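Fimbrial subunit CupB6 (Pseudomonas aeruginosa, PDB 5CYL) forms the adhesive tip of a chaperone-usher pilus and probably contributes to surface attachment and biofilm formation. Local coordinates at residues V6-F12 with L154-D158; I272-K276 with A334-A338; R215-L221 with R239-S244; V287-L291 with D313-S317. All coordinates share one frame; numbering follows the deposited sequence.

Contact 1 belongs to the N-terminal half of the elongated chain. Contacts 2, 3 and 4 cluster in the C-terminal fimbrial-protein half, on the opposite side of the chain's centre; contact 1 comes no nearer to any of them than about 46 Å between nearest atoms. It is the buried one, joining two sheets by apolar packing and one carboxylate bond. The others are partly buried. Contact 3 packs through side chains without a hydrogen bond between its strands, contact 4 is true antiparallel pairing, and contact 2 ties a loop to a strand. Contacts 3 and 4 touch, because strands 239-245 and 311-322 are sheet neighbours: Ile243 O meets Leu314 N, probably in a hydrogen bond.

Contact 1: V6-F12 with L154-D158; sequences VALNCSF and LWAVD
Phe12 overlaps Ala156 with the CE2-CZ margin of its ring. Ala156 N lies at the ring edge, near its plane, while Phe12 CZ is 4.0 Å from Ala156 CB. The same CE2 corner reaches Leu154 CB at 4.1 Å. Ala156 CB also receives Cys10 SG, again at 4.0 Å, so one methyl touches both the ring margin and a sulfur that is locked by the disulfide to Cys182. Asp158 CG stands anti to its own N (chi1 175°), which carries OD2 across to the backbone N of Ala7. This hydrogen bond is 2.8 Å long and nearly straight (175°), although it meets OD2 from 42° above the carboxylate plane. Val6 CG1 lies 3.6 Å from Asp158 OD2, giving the buried carboxylate an apolar flank; a weak, long ion pair links its OD1 to Arg183. The chain turns a corner at Asn9: residues 6-8 meet strand 151-160 through the Asp158 bond, 10-12 through side-chain packing. Strand 10-12 runs roughly antiparallel to 154-158 with axes 8.1 Å apart, sheet facing sheet: strand 6-22 pairs with 35-50, strand 151-160 lies between 56-65 and 185-189, and Tyr186 of the latter meets the Phe12 ring.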
loop_
_atom_site.group_PDB
_atom_site.type_symbol
_atom_site.label_atom_id
_atom_site.label_comp_id
_atom_site.label_asym_id
_atom_site.label_seq_id
_atom_site.Cartn_x
_atom_site.Cartn_y
_atom_site.Cartn_z
ATOM N N VAL A 6 27.021 -23.254 -33.073
ATOM C CA VAL A 6 26.606 -23.984 -31.863
ATOM C C VAL A 6 26.956 -23.202 -30.612
ATOM O O VAL A 6 28.067 -22.712 -30.494
ATOM C CB VAL A 6 27.319 -25.325 -31.695
ATOM C CG1 VAL A 6 26.501 -26.276 -30.831
ATOM C CG2 VAL A 6 27.561 -25.927 -33.029
ATOM N N ALA A 7 26.018 -23.106 -29.678
ATOM C CA ALA A 7 26.187 -22.391 -28.434
ATOM C C ALA A 7 26.592 -23.331 -27.344
ATOM O O ALA A 7 26.103 -24.414 -27.236
ATOM C CB ALA A 7 24.918 -21.689 -28.081
ATOM N N LEU A 8 27.556 -22.879 -26.546
ATOM C CA LEU A 8 28.129 -23.660 -25.458
ATOM C C LEU A 8 28.264 -22.802 -24.205
ATOM O O LEU A 8 28.442 -21.591 -24.298
ATOM C CB LEU A 8 29.520 -24.166 -25.847
ATOM C CG LEU A 8 29.706 -25.257 -26.903
ATOM C CD1 LEU A 8 30.125 -26.560 -26.245
ATOM C CD2 LEU A 8 28.452 -25.455 -27.735
ATOM N N ASN A 9 28.200 -23.437 -23.038
ATOM C CA ASN A 9 28.488 -22.758 -21.772
ATOM C C ASN A 9 27.688 -21.483 -21.515
ATOM O O ASN A 9 28.254 -20.450 -21.161
ATOM C CB ASN A 9 29.983 -22.471 -21.649
ATOM C CG ASN A 9 30.833 -23.684 -21.947
ATOM O OD1 ASN A 9 31.867 -23.583 -22.604
ATOM N ND2 ASN A 9 30.401 -24.844 -21.467
ATOM N N CYS A 10 26.379 -21.553 -21.718
ATOM C CA CYS A 10 25.523 -20.385 -21.578
ATOM C C CYS A 10 25.543 -19.816 -20.194
ATOM O O CYS A 10 25.688 -20.550 -19.228
ATOM C CB CYS A 10 24.104 -20.737 -21.922
ATOM S SG CYS A 10 23.854 -20.738 -23.710
ATOM N N SER A 11 25.439 -18.503 -20.089
ATOM C CA SER A 11 25.272 -17.865 -18.799
ATOM C C SER A 11 24.462 -16.580 -18.975
ATOM O O SER A 11 24.516 -15.907 -20.032
ATOM C CB SER A 11 26.623 -17.571 -18.147
ATOM O OG SER A 11 27.117 -16.331 -18.584
ATOM N N PHE A 12 23.728 -16.213 -17.940
ATOM C CA PHE A 12 22.891 -15.019 -17.997
ATOM C C PHE A 12 23.506 -13.985 -17.094
ATOM O O PHE A 12 23.872 -14.335 -15.979
ATOM C CB PHE A 12 21.517 -15.359 -17.490
ATOM C CG PHE A 12 20.609 -15.951 -18.512
ATOM C CD1 PHE A 12 19.987 -15.135 -19.450
ATOM C CD2 PHE A 12 20.265 -17.302 -18.461
ATOM C CE1 PHE A 12 19.096 -15.678 -20.382
ATOM C CE2 PHE A 12 19.373 -17.854 -19.372
ATOM C CZ PHE A 12 18.781 -17.039 -20.337
ATOM N N LEU A 154 14.620 -19.498 -16.276
ATOM C CA LEU A 154 14.955 -19.057 -17.621
ATOM C C LEU A 154 15.835 -20.109 -18.263
ATOM O O LEU A 154 16.841 -20.522 -17.700
ATOM C CB LEU A 154 15.679 -17.711 -17.566
ATOM C CG LEU A 154 14.937 -16.614 -16.801
ATOM C CD1 LEU A 154 15.683 -15.289 -16.855
ATOM C CD2 LEU A 154 13.527 -16.430 -17.354
ATOM N N TRP A 155 15.475 -20.535 -19.454
ATOM C CA TRP A 155 16.275 -21.531 -20.171
ATOM C C TRP A 155 16.896 -20.968 -21.439
ATOM O O TRP A 155 16.171 -20.571 -22.354
ATOM C CB TRP A 155 15.398 -22.698 -20.555
ATOM C CG TRP A 155 14.721 -23.351 -19.390
ATOM C CD1 TRP A 155 13.697 -22.850 -18.657
ATOM C CD2 TRP A 155 15.013 -24.640 -18.842
ATOM N NE1 TRP A 155 13.315 -23.746 -17.696
ATOM C CE2 TRP A 155 14.113 -24.855 -17.783
ATOM C CE3 TRP A 155 15.950 -25.635 -19.147
ATOM C CZ2 TRP A 155 14.113 -26.026 -17.022
ATOM C CZ3 TRP A 155 15.953 -26.805 -18.399
ATOM C CH2 TRP A 155 15.043 -26.991 -17.339
ATOM N N ALA A 156 18.216 -20.946 -21.533
ATOM C CA ALA A 156 18.868 -20.774 -22.862
ATOM C C ALA A 156 19.254 -22.127 -23.423
ATOM O O ALA A 156 20.094 -22.794 -22.856
ATOM C CB ALA A 156 20.094 -19.902 -22.767
ATOM N N VAL A 157 18.643 -22.539 -24.516
ATOM C CA VAL A 157 18.847 -23.897 -25.058
ATOM C C VAL A 157 19.248 -23.882 -26.537
ATOM O O VAL A 157 18.545 -23.281 -27.378
ATOM C CB VAL A 157 17.591 -24.775 -24.872
ATOM C CG1 VAL A 157 17.792 -26.181 -25.436
ATOM C CG2 VAL A 157 17.212 -24.863 -23.408
ATOM N N ASP A 158 20.379 -24.522 -26.839
ATOM C CA ASP A 158 20.849 -24.622 -28.220
ATOM C C ASP A 158 20.031 -25.678 -28.952
ATOM O O ASP A 158 19.839 -26.783 -28.433
ATOM C CB ASP A 158 22.351 -24.925 -28.265
ATOM C CG ASP A 158 22.864 -25.172 -29.693
ATOM O OD1 ASP A 158 22.623 -26.266 -30.256
ATOM O OD2 ASP A 158 23.517 -24.271 -30.262
#

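Contact 2: I272-K276 with A334-A338; sequences ILSLK and ADGAA
The connection between strands 255-260 and 283-289 folds back over the beginning of strand 332-343, and residues 273-276 make the junction. Lys276 N donates to Asp335 O in a nearly straight bond (173°), approaching close to the carbonyl axis; its modelled length of 2.5 Å should be read loosely. Leu275 CA adds a CA-H...O contact to the same oxygen at 3.3 Å. The loop thus takes the carbonyl of Asp335 directly, and perhaps its N-H through a modelled water 2.8 Å from Lys276 O, a bridge to be taken with caution. The Asp335 side chain leaves the backbone away from the loop, and OD1 takes Gly358 N. The segments run at 121° to one another, so this is a loop laid across a strand rather than an added strand. Strand 332-343 lies between 255-260 and 352-361, the latter near the C-terminal tag and probably an appended donor strand completing the incomplete immunoglobulin-like pilin fold. The two leucines pack against the strand before and after Gly336. Leu275 straddles Ala334 CB with its branches, CD1 at 3.8 Å and CD2 at 4.0 Å. Leu273, with CG anti to the backbone N (chi1 -172°), brings CD1 to 3.7 Å from Ala337 O.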
loop_
_atom_site.group_PDB
_atom_site.type_symbol
_atom_site.label_atom_id
_atom_site.label_comp_id
_atom_site.label_asym_id
_atom_site.label_seq_id
_atom_site.Cartn_x
_atom_site.Cartn_y
_atom_site.Cartn_z
ATOM N N ILE A 272 -18.448 13.101 28.760
ATOM C CA ILE A 272 -18.485 14.447 29.327
ATOM C C ILE A 272 -17.050 14.946 29.419
ATOM O O ILE A 272 -16.258 14.407 30.195
ATOM C CB ILE A 272 -19.128 14.487 30.758
ATOM C CG1 ILE A 272 -20.377 13.608 30.898
ATOM C CG2 ILE A 272 -19.478 15.913 31.147
ATOM C CD1 ILE A 272 -21.529 14.132 30.126
ATOM N N LEU A 273 -16.728 15.960 28.631
ATOM C CA LEU A 273 -15.466 16.667 28.784
ATOM C C LEU A 273 -15.523 17.638 29.977
ATOM O O LEU A 273 -16.492 18.365 30.167
ATOM C CB LEU A 273 -15.188 17.421 27.513
ATOM C CG LEU A 273 -13.841 18.100 27.347
ATOM C CD1 LEU A 273 -12.702 17.144 27.525
ATOM C CD2 LEU A 273 -13.772 18.750 25.982
ATOM N N SER A 274 -14.454 17.677 30.751
ATOM C CA SER A 274 -14.434 18.438 31.998
ATOM C C SER A 274 -14.219 19.915 31.721
ATOM O O SER A 274 -13.577 20.257 30.745
ATOM C CB SER A 274 -13.294 17.906 32.881
ATOM O OG SER A 274 -12.236 18.851 33.099
ATOM N N LEU A 275 -14.695 20.779 32.609
ATOM C CA LEU A 275 -14.346 22.212 32.537
ATOM C C LEU A 275 -13.065 22.466 33.351
ATOM O O LEU A 275 -12.838 21.773 34.345
ATOM C CB LEU A 275 -15.478 23.098 33.037
ATOM C CG LEU A 275 -16.831 23.073 32.329
ATOM C CD1 LEU A 275 -17.747 24.060 33.025
ATOM C CD2 LEU A 275 -16.791 23.361 30.824
ATOM N N LYS A 276 -12.217 23.405 32.907
ATOM C CA LYS A 276 -11.045 23.833 33.688
ATOM C C LYS A 276 -11.566 24.361 35.027
ATOM O O LYS A 276 -12.580 25.074 35.074
ATOM C CB LYS A 276 -10.239 24.910 32.964
ATOM C CG LYS A 276 -8.880 25.128 33.615
ATOM C CD LYS A 276 -7.919 25.985 32.798
ATOM C CE LYS A 276 -6.480 25.729 33.286
ATOM N NZ LYS A 276 -5.336 26.004 32.356
ATOM N N ALA A 334 -16.414 28.923 31.591
ATOM C CA ALA A 334 -16.514 27.504 31.245
ATOM C C ALA A 334 -15.550 27.160 30.125
ATOM O O ALA A 334 -15.875 27.276 28.921
ATOM C CB ALA A 334 -17.928 27.146 30.872
ATOM N N ASP A 335 -14.377 26.663 30.501
ATOM C CA ASP A 335 -13.360 26.324 29.496
ATOM C C ASP A 335 -12.921 24.872 29.564
ATOM O O ASP A 335 -12.753 24.330 30.635
ATOM C CB ASP A 335 -12.158 27.262 29.581
ATOM C CG ASP A 335 -12.473 28.688 29.115
ATOM O OD1 ASP A 335 -13.544 28.974 28.529
ATOM O OD2 ASP A 335 -11.597 29.553 29.353
ATOM N N GLY A 336 -12.747 24.262 28.395
ATOM C CA GLY A 336 -12.290 22.885 28.352
ATOM C C GLY A 336 -11.329 22.647 27.228
ATOM O O GLY A 336 -11.292 23.409 26.263
ATOM N N ALA A 337 -10.561 21.580 27.330
ATOM C CA ALA A 337 -9.593 21.319 26.260
ATOM C C ALA A 337 -9.523 19.846 25.923
ATOM O O ALA A 337 -9.540 19.029 26.815
ATOM C CB ALA A 337 -8.238 21.828 26.676
ATOM N N ALA A 338 -9.472 19.508 24.649
ATOM C CA ALA A 338 -9.307 18.113 24.231
ATOM C C ALA A 338 -8.056 17.983 23.391
ATOM O O ALA A 338 -7.898 18.690 22.393
ATOM C CB ALA A 338 -10.505 17.651 23.426
HETATM O O HOH W 1 -13.910 26.311 32.965
#

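Contact 3: R215-L221 with R239-S244; sequences REINVKL and RSFDIS
Val219 sets one methyl, CG2, over a face of the Phe241 ring, 3.9 Å from the centroid and 15° off the ring normal: a CH-pi contact, displaced toward the CG side of the ring. Two torsions allow it. Phe241 holds CG in the crowded position between its backbone N and carbonyl carbon (chi1 63°), which turns the ring broadside to the opposing strand, and Val219 has CG1 anti to its N (chi1 -172°), leaving CG2 to meet the ring. CG1 instead leans to Arg239 CB at 4.1 Å. Arg239 bends at chi2, and its aliphatic part passes alongside the backbone of 220-221: CG is 3.3 Å from Lys220 O and 3.8 Å from Leu221 CD2. The guanidinium presents its edge to Lys220 O, without a hydrogen bond. Further along, Ile217 extends CD1 to within 3.9 Å of Ile243 CG1, the two side chains passing at a slant. Arg215, poorly ordered and kinked at chi3, hangs over the end of the contact; its NH2 comes 3.7 Å from Ile243 CG2 and lies near Ser244 O at an angle too poor for a hydrogen bond. No backbone bond joins the segments. Their axes lie 7.8 Å apart and run almost antiparallel, facing each other through side chains as in the interior of a beta sandwich. Strand 215-225 pairs in parallel with 352-361, consistent with donor-strand complementation by a probably appended strand that also borders 332-343; 239-245 pairs with 311-322, whose Leu316 touches both Phe241 and Ile243.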
loop_
_atom_site.group_PDB
_atom_site.type_symbol
_atom_site.label_atom_id
_atom_site.label_comp_id
_atom_site.label_asym_id
_atom_site.label_seq_id
_atom_site.Cartn_x
_atom_site.Cartn_y
_atom_site.Cartn_z
ATOM N N ARG A 215 -1.043 21.831 16.121
ATOM C CA ARG A 215 -2.181 22.587 15.598
ATOM C C ARG A 215 -3.246 22.820 16.668
ATOM O O ARG A 215 -3.708 21.871 17.271
ATOM C CB ARG A 215 -2.802 21.882 14.379
ATOM C CG ARG A 215 -3.852 22.753 13.678
ATOM C CD ARG A 215 -4.224 22.285 12.282
ATOM N NE ARG A 215 -5.365 21.367 12.254
ATOM C CZ ARG A 215 -5.268 20.040 12.236
ATOM N NH1 ARG A 215 -4.090 19.425 12.261
ATOM N NH2 ARG A 215 -6.360 19.317 12.199
ATOM N N GLU A 216 -3.632 24.069 16.889
ATOM C CA GLU A 216 -4.701 24.383 17.840
ATOM C C GLU A 216 -5.997 24.769 17.148
ATOM O O GLU A 216 -5.977 25.484 16.164
ATOM C CB GLU A 216 -4.309 25.523 18.752
ATOM C CG GLU A 216 -3.300 25.134 19.815
ATOM C CD GLU A 216 -3.384 26.049 20.986
ATOM O OE1 GLU A 216 -3.700 27.235 20.779
ATOM O OE2 GLU A 216 -3.156 25.564 22.101
ATOM N N ILE A 217 -7.132 24.344 17.691
ATOM C CA ILE A 217 -8.429 24.749 17.157
ATOM C C ILE A 217 -9.247 25.385 18.276
ATOM O O ILE A 217 -9.369 24.806 19.355
ATOM C CB ILE A 217 -9.177 23.534 16.587
ATOM C CG1 ILE A 217 -8.349 22.880 15.475
ATOM C CG2 ILE A 217 -10.552 23.966 16.089
ATOM C CD1 ILE A 217 -8.987 21.684 14.785
ATOM N N ASN A 218 -9.788 26.585 18.077
ATOM C CA ASN A 218 -10.603 27.203 19.166
ATOM C C ASN A 218 -12.054 27.207 18.850
ATOM O O ASN A 218 -12.437 27.714 17.808
ATOM C CB ASN A 218 -10.184 28.611 19.509
ATOM C CG ASN A 218 -8.727 28.684 19.884
ATOM O OD1 ASN A 218 -8.262 28.024 20.811
ATOM N ND2 ASN A 218 -7.977 29.435 19.113
ATOM N N VAL A 219 -12.866 26.662 19.738
ATOM C CA VAL A 219 -14.287 26.667 19.514
ATOM C C VAL A 219 -14.920 27.524 20.592
ATOM O O VAL A 219 -14.629 27.364 21.792
ATOM C CB VAL A 219 -14.839 25.239 19.513
ATOM C CG1 VAL A 219 -16.299 25.213 19.088
ATOM C CG2 VAL A 219 -13.997 24.345 18.606
ATOM N N LYS A 220 -15.753 28.459 20.160
ATOM C CA LYS A 220 -16.419 29.359 21.091
ATOM C C LYS A 220 -17.827 28.856 21.348
ATOM O O LYS A 220 -18.671 28.779 20.451
ATOM C CB LYS A 220 -16.447 30.794 20.558
ATOM C CG LYS A 220 -15.067 31.389 20.283
ATOM C CD LYS A 220 -14.973 32.880 20.626
ATOM C CE LYS A 220 -13.519 33.307 20.865
ATOM N NZ LYS A 220 -13.333 34.538 21.697
ATOM N N LEU A 221 -18.081 28.491 22.579
ATOM C CA LEU A 221 -19.372 27.934 22.880
ATOM C C LEU A 221 -20.311 29.069 23.242
ATOM O O LEU A 221 -21.516 28.899 23.240
ATOM C CB LEU A 221 -19.247 26.877 23.978
ATOM C CG LEU A 221 -18.431 25.630 23.601
ATOM C CD1 LEU A 221 -18.266 24.769 24.835
ATOM C CD2 LEU A 221 -19.029 24.835 22.441
ATOM N N ARG A 239 -22.310 24.010 18.583
ATOM C CA ARG A 239 -21.369 24.753 17.767
ATOM C C ARG A 239 -20.687 23.744 16.871
ATOM O O ARG A 239 -20.201 22.728 17.324
ATOM C CB ARG A 239 -20.353 25.481 18.645
ATOM C CG ARG A 239 -20.966 26.505 19.585
ATOM C CD ARG A 239 -21.507 27.695 18.814
ATOM N NE ARG A 239 -22.229 28.647 19.656
ATOM C CZ ARG A 239 -23.553 28.794 19.650
ATOM N NH1 ARG A 239 -24.306 28.060 18.837
ATOM N NH2 ARG A 239 -24.130 29.695 20.445
ATOM N N SER A 240 -20.635 24.017 15.573
ATOM C CA SER A 240 -20.005 23.097 14.593
ATOM C C SER A 240 -18.577 23.415 14.204
ATOM O O SER A 240 -18.243 24.544 13.934
ATOM C CB SER A 240 -20.841 23.007 13.337
ATOM O OG SER A 240 -21.911 22.096 13.565
ATOM N N PHE A 241 -17.743 22.387 14.215
ATOM C CA PHE A 241 -16.349 22.485 13.787
ATOM C C PHE A 241 -15.891 21.207 13.120
ATOM O O PHE A 241 -16.504 20.172 13.276
ATOM C CB PHE A 241 -15.434 22.890 14.943
ATOM C CG PHE A 241 -15.376 21.907 16.059
ATOM C CD1 PHE A 241 -16.468 21.683 16.869
ATOM C CD2 PHE A 241 -14.195 21.229 16.320
ATOM C CE1 PHE A 241 -16.389 20.768 17.916
ATOM C CE2 PHE A 241 -14.091 20.324 17.368
ATOM C CZ PHE A 241 -15.193 20.093 18.169
ATOM N N ASP A 242 -14.810 21.285 12.362
ATOM C CA ASP A 242 -14.252 20.132 11.666
ATOM C C ASP A 242 -12.775 19.988 11.980
ATOM O O ASP A 242 -12.043 20.976 11.993
ATOM C CB ASP A 242 -14.450 20.325 10.170
ATOM C CG ASP A 242 -14.306 19.063 9.407
ATOM O OD1 ASP A 242 -13.212 18.592 9.204
ATOM O OD2 ASP A 242 -15.282 18.523 8.956
ATOM N N ILE A 243 -12.334 18.762 12.223
ATOM C CA ILE A 243 -10.900 18.484 12.371
ATOM C C ILE A 243 -10.511 17.804 11.078
ATOM O O ILE A 243 -11.069 16.775 10.732
ATOM C CB ILE A 243 -10.571 17.603 13.574
ATOM C CG1 ILE A 243 -10.944 18.322 14.875
ATOM C CG2 ILE A 243 -9.094 17.221 13.573
ATOM C CD1 ILE A 243 -10.665 17.498 16.097
ATOM N N SER A 244 -9.587 18.405 10.344
ATOM C CA SER A 244 -9.226 17.893 9.033
ATOM C C SER A 244 -7.721 17.674 8.767
ATOM O O SER A 244 -6.862 18.288 9.371
ATOM C CB SER A 244 -9.827 18.810 7.992
ATOM O OG SER A 244 -9.521 18.331 6.704
#

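Contact 4: V287-L291 with D313-S317; sequences VKNGL and DLPLS
Asn289 and Leu314 both carry CG opposite their backbone N (chi1 174° and -171°), which sends the amide and the isobutyl group toward each other; they meet at about a right angle, Asn289 ND2 lying 3.6 Å from Leu314 CD1. That contact is packing alone. The amide's OD1 accepts the N-H of Asp292 and, weakly, that of Leu291, bracing the turn that follows the strand. The turn brings Leu291 over the opposite strand: its CD1 is 3.5 Å from Leu314 CD1, and its CD2 lies equally close to Pro315 CG, the leucine crossing the proline ring side at about a right angle. Strands 283-289 and 311-322 are antiparallel neighbours in the sheet of the fimbrial-protein domain, and the ladder ends here. Lys288 and Ser317 form a hydrogen-bonded pair, Lys288 N to Ser317 O at 2.8 Å and Ser317 N to Lys288 O at 3.2 Å. Asn289 and Leu316 make the adjoining non-hydrogen-bonded pair. Beyond it, Gly290 N reaches Pro315 O at 3.0 Å from well above the carbonyl plane, 39° out of it, as the chain leaves the strand. On the face of Leu316, Val287 CG1 packs against Leu316 CD2 at 3.8 Å. On the other, a water donates to Lys288 O at 2.8 Å and sits weakly by Ser317 OG, which also has a weak bond to Glu238.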
loop_
_atom_site.group_PDB
_atom_site.type_symbol
_atom_site.label_atom_id
_atom_site.label_comp_id
_atom_site.label_asym_id
_atom_site.label_seq_id
_atom_site.Cartn_x
_atom_site.Cartn_y
_atom_site.Cartn_z
ATOM N N VAL A 287 -19.301 16.481 22.844
ATOM C CA VAL A 287 -19.012 16.625 21.422
ATOM C C VAL A 287 -19.592 15.473 20.628
ATOM O O VAL A 287 -19.321 14.283 20.904
ATOM C CB VAL A 287 -17.519 16.681 21.150
ATOM C CG1 VAL A 287 -17.251 17.141 19.723
ATOM C CG2 VAL A 287 -16.869 17.611 22.133
ATOM N N LYS A 288 -20.363 15.823 19.606
ATOM C CA LYS A 288 -21.038 14.820 18.823
ATOM C C LYS A 288 -20.371 14.547 17.453
ATOM O O LYS A 288 -20.150 15.466 16.673
ATOM C CB LYS A 288 -22.468 15.238 18.654
ATOM C CG LYS A 288 -23.225 14.241 17.844
ATOM C CD LYS A 288 -24.427 14.943 17.294
ATOM C CE LYS A 288 -25.375 13.925 16.763
ATOM N NZ LYS A 288 -26.633 14.551 16.283
ATOM N N ASN A 289 -20.076 13.269 17.181
ATOM C CA ASN A 289 -19.457 12.804 15.938
ATOM C C ASN A 289 -20.532 12.809 14.849
ATOM O O ASN A 289 -21.546 12.134 14.956
ATOM C CB ASN A 289 -18.823 11.419 16.152
ATOM C CG ASN A 289 -18.265 10.774 14.876
ATOM O OD1 ASN A 289 -18.777 10.948 13.759
ATOM N ND2 ASN A 289 -17.230 9.986 15.049
ATOM N N GLY A 290 -20.283 13.596 13.804
ATOM C CA GLY A 290 -21.242 13.790 12.720
ATOM C C GLY A 290 -21.504 12.527 11.932
ATOM O O GLY A 290 -22.641 12.288 11.500
ATOM N N LEU A 291 -20.455 11.718 11.758
ATOM C CA LEU A 291 -20.562 10.482 10.964
ATOM C C LEU A 291 -21.355 9.408 11.720
ATOM O O LEU A 291 -22.368 8.896 11.251
ATOM C CB LEU A 291 -19.178 9.978 10.606
ATOM C CG LEU A 291 -18.221 11.061 10.092
ATOM C CD1 LEU A 291 -16.818 10.503 10.089
ATOM C CD2 LEU A 291 -18.577 11.573 8.710
ATOM N N ASP A 313 -11.414 14.178 7.150
ATOM C CA ASP A 313 -11.958 15.025 8.210
ATOM C C ASP A 313 -12.912 14.290 9.152
ATOM O O ASP A 313 -13.511 13.289 8.792
ATOM C CB ASP A 313 -12.666 16.246 7.620
ATOM C CG ASP A 313 -14.034 15.918 7.099
ATOM O OD1 ASP A 313 -14.139 15.063 6.180
ATOM O OD2 ASP A 313 -15.008 16.503 7.616
ATOM N N LEU A 314 -13.035 14.805 10.365
ATOM C CA LEU A 314 -14.097 14.376 11.255
ATOM C C LEU A 314 -15.017 15.559 11.539
ATOM O O LEU A 314 -14.579 16.563 12.108
ATOM C CB LEU A 314 -13.530 13.824 12.565
ATOM C CG LEU A 314 -14.546 13.159 13.486
ATOM C CD1 LEU A 314 -15.168 11.958 12.824
ATOM C CD2 LEU A 314 -13.894 12.764 14.801
ATOM N N PRO A 315 -16.280 15.460 11.137
ATOM C CA PRO A 315 -17.238 16.519 11.445
ATOM C C PRO A 315 -17.670 16.463 12.912
ATOM O O PRO A 315 -17.964 15.388 13.424
ATOM C CB PRO A 315 -18.404 16.240 10.507
ATOM C CG PRO A 315 -18.279 14.777 10.151
ATOM C CD PRO A 315 -16.785 14.539 10.111
ATOM N N LEU A 316 -17.687 17.608 13.582
ATOM C CA LEU A 316 -17.987 17.653 15.006
ATOM C C LEU A 316 -18.883 18.824 15.391
ATOM O O LEU A 316 -18.877 19.863 14.742
ATOM C CB LEU A 316 -16.695 17.716 15.821
ATOM C CG LEU A 316 -15.732 16.537 15.740
ATOM C CD1 LEU A 316 -14.363 16.905 16.284
ATOM C CD2 LEU A 316 -16.257 15.333 16.496
ATOM N N SER A 317 -19.645 18.638 16.459
ATOM C CA SER A 317 -20.424 19.711 17.070
ATOM C C SER A 317 -20.264 19.635 18.583
ATOM O O SER A 317 -20.132 18.559 19.150
ATOM C CB SER A 317 -21.899 19.633 16.662
ATOM O OG SER A 317 -22.574 18.657 17.419
HETATM O O HOH W 2 -21.766 16.952 14.889
#